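Local structure of uncharacterized protein (Staphylococcus aureus subsp. aureus, 4LQZ) at residues E23-I31 and V73-W81. The protein is of unknown function but belongs to the DUF4909 family and adopts a streptavidin-like, all-beta fold. Residues are numbered along the deposited sequence; the frame is centred on the assembly and turned at random.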
ATOM      1  N   GLU A  23      -1.266  -2.305  12.864  1.00 27.21           N
ATOM      2  CA  GLU A  23      -0.409  -3.458  13.030  1.00 28.54           C
ATOM      3  C   GLU A  23      -0.340  -4.110  11.657  1.00 32.76           C
ATOM      4  O   GLU A  23      -1.371  -4.234  10.988  1.00 31.97           O
ATOM      5  CB  GLU A  23      -1.001  -4.405  14.086  1.00 31.62           C
ATOM      6  CG  GLU A  23      -0.186  -5.662  14.337  1.00 44.21           C
ATOM      7  CD  GLU A  23      -0.862  -6.687  15.234  1.00 71.59           C
ATOM      8  OE1 GLU A  23      -2.091  -6.580  15.446  1.00 63.18           O
ATOM      9  OE2 GLU A  23      -0.162  -7.608  15.713  1.00 75.02           O
ATOM     10  N   ILE A  24       0.852  -4.494  11.222  1.00 28.02           N
ATOM     11  CA  ILE A  24       1.040  -5.116   9.916  1.00 28.21           C
ATOM     12  C   ILE A  24       1.127  -6.629  10.047  1.00 35.66           C
ATOM     13  O   ILE A  24       1.967  -7.151  10.792  1.00 36.74           O
ATOM     14  CB  ILE A  24       2.296  -4.580   9.186  1.00 31.35           C
ATOM     15  CG1 ILE A  24       2.429  -3.053   9.276  1.00 30.29           C
ATOM     16  CG2 ILE A  24       2.300  -5.040   7.754  1.00 31.59           C
ATOM     17  CD1 ILE A  24       3.848  -2.565   8.984  1.00 41.36           C
ATOM     18  N   GLN A  25       0.285  -7.326   9.279  1.00 33.99           N
ATOM     19  CA  GLN A  25       0.248  -8.785   9.244  1.00 37.37           C
ATOM     20  C   GLN A  25       0.342  -9.283   7.822  1.00 41.40           C
ATOM     21  O   GLN A  25      -0.167  -8.657   6.887  1.00 38.93           O
ATOM     22  CB  GLN A  25      -1.021  -9.327   9.910  1.00 39.55           C
ATOM     23  CG  GLN A  25      -1.056  -9.101  11.414  1.00 53.71           C
ATOM     24  CD  GLN A  25      -2.279  -9.706  12.056  1.00 72.42           C
ATOM     25  OE1 GLN A  25      -3.009 -10.513  11.461  1.00 70.75           O
ATOM     26  NE2 GLN A  25      -2.522  -9.335  13.299  1.00 62.59           N
ATOM     27  N   GLN A  26       1.058 -10.380   7.653  1.00 40.97           N
ATOM     28  CA  GLN A  26       1.227 -11.050   6.368  1.00 41.00           C
ATOM     29  C   GLN A  26       1.413 -12.525   6.668  1.00 50.29           C
ATOM     30  O   GLN A  26       2.239 -12.869   7.515  1.00 51.84           O
ATOM     31  CB  GLN A  26       2.382 -10.461   5.564  1.00 40.25           C
ATOM     32  CG  GLN A  26       2.185 -10.558   4.055  1.00 42.83           C
ATOM     33  CD  GLN A  26       3.504 -10.591   3.306  1.00 53.97           C
ATOM     34  OE1 GLN A  26       4.517 -11.107   3.786  1.00 47.28           O
ATOM     35  NE2 GLN A  26       3.515 -10.071   2.093  1.00 47.35           N
ATOM     36  N   HIS A  27       0.574 -13.376   6.068  1.00 50.60           N
ATOM     37  CA  HIS A  27       0.554 -14.831   6.317  1.00 55.66           C
ATOM     38  C   HIS A  27       0.309 -15.091   7.831  1.00 61.09           C
ATOM     39  O   HIS A  27       1.024 -15.857   8.471  1.00 64.09           O
ATOM     40  CB  HIS A  27       1.848 -15.507   5.799  1.00 60.21           C
ATOM     41  CG  HIS A  27       2.072 -15.318   4.328  1.00 63.84           C
ATOM     42  ND1 HIS A  27       1.484 -16.156   3.394  1.00 68.65           N
ATOM     43  CD2 HIS A  27       2.812 -14.394   3.676  1.00 63.98           C
ATOM     44  CE1 HIS A  27       1.883 -15.711   2.211  1.00 67.16           C
ATOM     45  NE2 HIS A  27       2.674 -14.651   2.329  1.00 64.54           N
ATOM     46  N   ASN A  28      -0.675 -14.366   8.400  1.00 57.79           N
ATOM     47  CA  ASN A  28      -1.170 -14.422   9.792  1.00 60.42           C
ATOM     48  C   ASN A  28      -0.087 -14.099  10.845  1.00 65.72           C
ATOM     49  O   ASN A  28      -0.312 -14.328  12.041  1.00 68.59           O
ATOM     50  CB  ASN A  28      -1.826 -15.798  10.104  1.00 67.53           C
ATOM     51  CG  ASN A  28      -2.835 -16.267   9.083  1.00 91.30           C
ATOM     52  OD1 ASN A  28      -3.628 -15.491   8.542  1.00 81.56           O
ATOM     53  ND2 ASN A  28      -2.823 -17.557   8.795  1.00 89.65           N
ATOM     54  N   GLU A  29       1.056 -13.531  10.414  1.00 59.69           N
ATOM     55  CA  GLU A  29       2.133 -13.160  11.321  1.00 59.65           C
ATOM     56  C   GLU A  29       2.317 -11.663  11.338  1.00 57.58           C
ATOM     57  O   GLU A  29       2.322 -11.033  10.281  1.00 54.09           O
ATOM     58  CB  GLU A  29       3.455 -13.840  10.924  1.00 63.52           C
ATOM     59  N   THR A  30       2.486 -11.101  12.539  1.00 53.43           N
ATOM     60  CA  THR A  30       2.795  -9.698  12.741  1.00 50.82           C
ATOM     61  C   THR A  30       4.239  -9.438  12.230  1.00 51.98           C
ATOM     62  O   THR A  30       5.165 -10.175  12.573  1.00 53.66           O
ATOM     63  CB  THR A  30       2.594  -9.328  14.206  1.00 59.81           C
ATOM     64  OG1 THR A  30       1.242  -9.631  14.550  1.00 59.69           O
ATOM     65  CG2 THR A  30       2.910  -7.857  14.493  1.00 55.69           C
ATOM     66  N   ILE A  31       4.405  -8.444  11.357  1.00 44.55           N
ATOM     67  CA  ILE A  31       5.731  -8.134  10.812  1.00 43.06           C
ATOM     68  C   ILE A  31       6.131  -6.682  11.154  1.00 44.71           C
ATOM     69  O   ILE A  31       7.209  -6.238  10.744  1.00 43.88           O
ATOM     70  CB  ILE A  31       5.866  -8.462   9.289  1.00 44.34           C
ATOM     71  CG1 ILE A  31       4.839  -7.706   8.426  1.00 40.97           C
ATOM     72  CG2 ILE A  31       5.809  -9.984   9.052  1.00 49.01           C
ATOM     73  CD1 ILE A  31       5.067  -7.748   6.957  1.00 43.49           C
ATOM     74  N   VAL A  73      13.971  -3.399   6.555  1.00 32.94           N
ATOM     75  CA  VAL A  73      13.061  -2.593   7.380  1.00 30.96           C
ATOM     76  C   VAL A  73      11.788  -3.409   7.668  1.00 36.72           C
ATOM     77  O   VAL A  73      11.468  -3.645   8.829  1.00 37.18           O
ATOM     78  CB  VAL A  73      12.733  -1.206   6.756  1.00 32.10           C
ATOM     79  CG1 VAL A  73      11.611  -0.493   7.520  1.00 30.69           C
ATOM     80  CG2 VAL A  73      13.979  -0.324   6.680  1.00 32.61           C
ATOM     81  N   LEU A  74      11.067  -3.831   6.615  1.00 33.78           N
ATOM     82  CA  LEU A  74       9.837  -4.582   6.754  1.00 33.53           C
ATOM     83  C   LEU A  74       9.984  -5.926   6.079  1.00 39.70           C
ATOM     84  O   LEU A  74       9.998  -6.007   4.851  1.00 38.36           O
ATOM     85  CB  LEU A  74       8.654  -3.803   6.175  1.00 31.27           C
ATOM     86  CG  LEU A  74       7.272  -4.435   6.375  1.00 35.02           C
ATOM     87  CD1 LEU A  74       6.908  -4.481   7.843  1.00 35.71           C
ATOM     88  CD2 LEU A  74       6.246  -3.683   5.591  1.00 33.25           C
ATOM     89  N   ASN A  75      10.078  -6.973   6.887  1.00 38.64           N
ATOM     90  CA  ASN A  75      10.311  -8.306   6.364  1.00 42.27           C
ATOM     91  C   ASN A  75       9.011  -8.985   5.928  1.00 47.83           C
ATOM     92  O   ASN A  75       8.414  -9.759   6.678  1.00 50.37           O
ATOM     93  CB  ASN A  75      11.064  -9.139   7.376  1.00 45.69           C
ATOM     94  CG  ASN A  75      11.664 -10.383   6.782  1.00 66.07           C
ATOM     95  OD1 ASN A  75      11.669 -10.587   5.554  1.00 51.37           O
ATOM     96  ND2 ASN A  75      12.184 -11.236   7.647  1.00 62.71           N
ATOM     97  N   CYS A  76       8.601  -8.694   4.691  1.00 44.49           N
ATOM     98  CA  CYS A  76       7.403  -9.225   4.053  1.00 45.17           C
ATOM     99  C   CYS A  76       7.800 -10.009   2.802  1.00 51.31           C
ATOM    100  O   CYS A  76       8.938  -9.875   2.337  1.00 51.21           O
ATOM    101  CB  CYS A  76       6.402  -8.110   3.735  1.00 42.93           C
ATOM    102  SG  CYS A  76       6.662  -7.275   2.146  1.00 45.55           S
ATOM    103  N   LYS A  77       6.882 -10.864   2.285  1.00 47.90           N
ATOM    104  CA  LYS A  77       7.114 -11.663   1.079  1.00 49.28           C
ATOM    105  C   LYS A  77       7.266 -10.730  -0.135  1.00 49.92           C
ATOM    106  O   LYS A  77       6.451  -9.823  -0.309  1.00 48.05           O
ATOM    107  CB  LYS A  77       5.996 -12.694   0.862  1.00 53.75           C
ATOM    108  CG  LYS A  77       5.939 -13.749   1.965  1.00 74.44           C
ATOM    109  CD  LYS A  77       6.480 -15.094   1.529  1.00 86.81           C
ATOM    110  CE  LYS A  77       6.148 -16.182   2.521  1.00 98.29           C
ATOM    111  NZ  LYS A  77       7.087 -16.213   3.674  1.00107.95           N
ATOM    112  N   PRO A  78       8.334 -10.891  -0.934  1.00 46.07           N
ATOM    113  CA  PRO A  78       8.586  -9.947  -2.039  1.00 44.91           C
ATOM    114  C   PRO A  78       7.510  -9.844  -3.118  1.00 47.89           C
ATOM    115  O   PRO A  78       7.424  -8.787  -3.747  1.00 44.36           O
ATOM    116  CB  PRO A  78       9.886 -10.473  -2.661  1.00 49.63           C
ATOM    117  CG  PRO A  78      10.013 -11.867  -2.180  1.00 55.10           C
ATOM    118  CD  PRO A  78       9.442 -11.868  -0.816  1.00 49.30           C
ATOM    119  N   ASP A  79       6.693 -10.900  -3.347  1.00 47.27           N
ATOM    120  CA  ASP A  79       5.672 -10.827  -4.396  1.00 46.20           C
ATOM    121  C   ASP A  79       4.503  -9.891  -4.009  1.00 46.51           C
ATOM    122  O   ASP A  79       3.695  -9.552  -4.868  1.00 45.00           O
ATOM    123  CB  ASP A  79       5.206 -12.216  -4.829  1.00 50.79           C
ATOM    124  CG  ASP A  79       6.299 -12.920  -5.632  1.00 62.78           C
ATOM    125  OD1 ASP A  79       7.331 -12.273  -5.934  1.00 61.90           O
ATOM    126  OD2 ASP A  79       6.117 -14.100  -5.968  1.00 74.08           O
ATOM    127  N   PHE A  80       4.494  -9.392  -2.762  1.00 41.22           N
ATOM    128  CA  PHE A  80       3.579  -8.344  -2.303  1.00 37.21           C
ATOM    129  C   PHE A  80       3.809  -7.091  -3.167  1.00 40.22           C
ATOM    130  O   PHE A  80       2.865  -6.339  -3.436  1.00 38.51           O
ATOM    131  CB  PHE A  80       3.815  -8.029  -0.814  1.00 37.22           C
ATOM    132  CG  PHE A  80       3.127  -6.761  -0.342  1.00 35.89           C
ATOM    133  CD1 PHE A  80       1.749  -6.735  -0.136  1.00 38.64           C
ATOM    134  CD2 PHE A  80       3.849  -5.585  -0.158  1.00 36.41           C
ATOM    135  CE1 PHE A  80       1.101  -5.549   0.235  1.00 36.99           C
ATOM    136  CE2 PHE A  80       3.202  -4.403   0.230  1.00 36.58           C
ATOM    137  CZ  PHE A  80       1.833  -4.397   0.422  1.00 34.35           C
ATOM    138  N   TRP A  81       5.074  -6.892  -3.609  1.00 36.67           N
ATOM    139  CA  TRP A  81       5.519  -5.765  -4.426  1.00 36.29           C
ATOM    140  C   TRP A  81       5.250  -5.991  -5.927  1.00 41.67           C
ATOM    141  O   TRP A  81       5.505  -5.089  -6.723  1.00 41.03           O
ATOM    142  CB  TRP A  81       7.002  -5.408  -4.150  1.00 35.29           C
ATOM    143  CG  TRP A  81       7.237  -5.046  -2.706  1.00 34.13           C
ATOM    144  CD1 TRP A  81       7.759  -5.852  -1.737  1.00 37.29           C
ATOM    145  CD2 TRP A  81       6.800  -3.851  -2.041  1.00 31.58           C
ATOM    146  NE1 TRP A  81       7.755  -5.201  -0.526  1.00 34.50           N
ATOM    147  CE2 TRP A  81       7.161  -3.973  -0.681  1.00 34.56           C
ATOM    148  CE3 TRP A  81       6.138  -2.680  -2.464  1.00 31.63           C
ATOM    149  CZ2 TRP A  81       6.887  -2.969   0.258  1.00 31.50           C
ATOM    150  CZ3 TRP A  81       5.905  -1.672  -1.544  1.00 31.07           C
ATOM    151  CH2 TRP A  81       6.291  -1.814  -0.204  1.00 30.94           C
TER
HETATM  152  O   HOH W   1       9.557  -6.927   9.741  1.00 32.32           O
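Ile31 lays its CD1 methyl against the CB of Cys76, 3.5 Å away, and also against Leu74, whose side chain it crosses at about a right angle. Its CG1 sits between the backbone N and the carbonyl carbon (chi1 58°), which points the longer branch at the loop and leaves CG2 beside Asn75 O. Leu74 CD1 fills the angle between two isoleucines, meeting Ile24 CD1 tip to tip at 3.8 Å; branched aliphatic chains suit this seam, to which Met138 of the neighbouring strand adds its side chain. Residues 23-31 form a beta hairpin closed by a type I' turn from Gln26 to Glu29, part of the curled antiparallel sheet of the streptavidin-like fold, and the long connection between strands 61-66 and 85-88 packs against it. The buried Gln26 joins the two by a single hydrogen bond: its extended chain carries OE1 to Lys77 N, 2.8 Å away, and the nearly straight bond (173°) falls on a lone pair in the carbonyl plane. Outside both segments, NE2 donates to Asp136 O, so both ends of the amide are satisfied. Lys77, bent at chi2, passes CE over a face of the His27 ring, 4.1 Å from its centroid, while His27 NE2 hydrogen-bonds to Asp136 OD1. Near Asn75, the centre of an inverse gamma turn, a water donates to Ile31 O (2.6 Å) and accepts from Asn75 N.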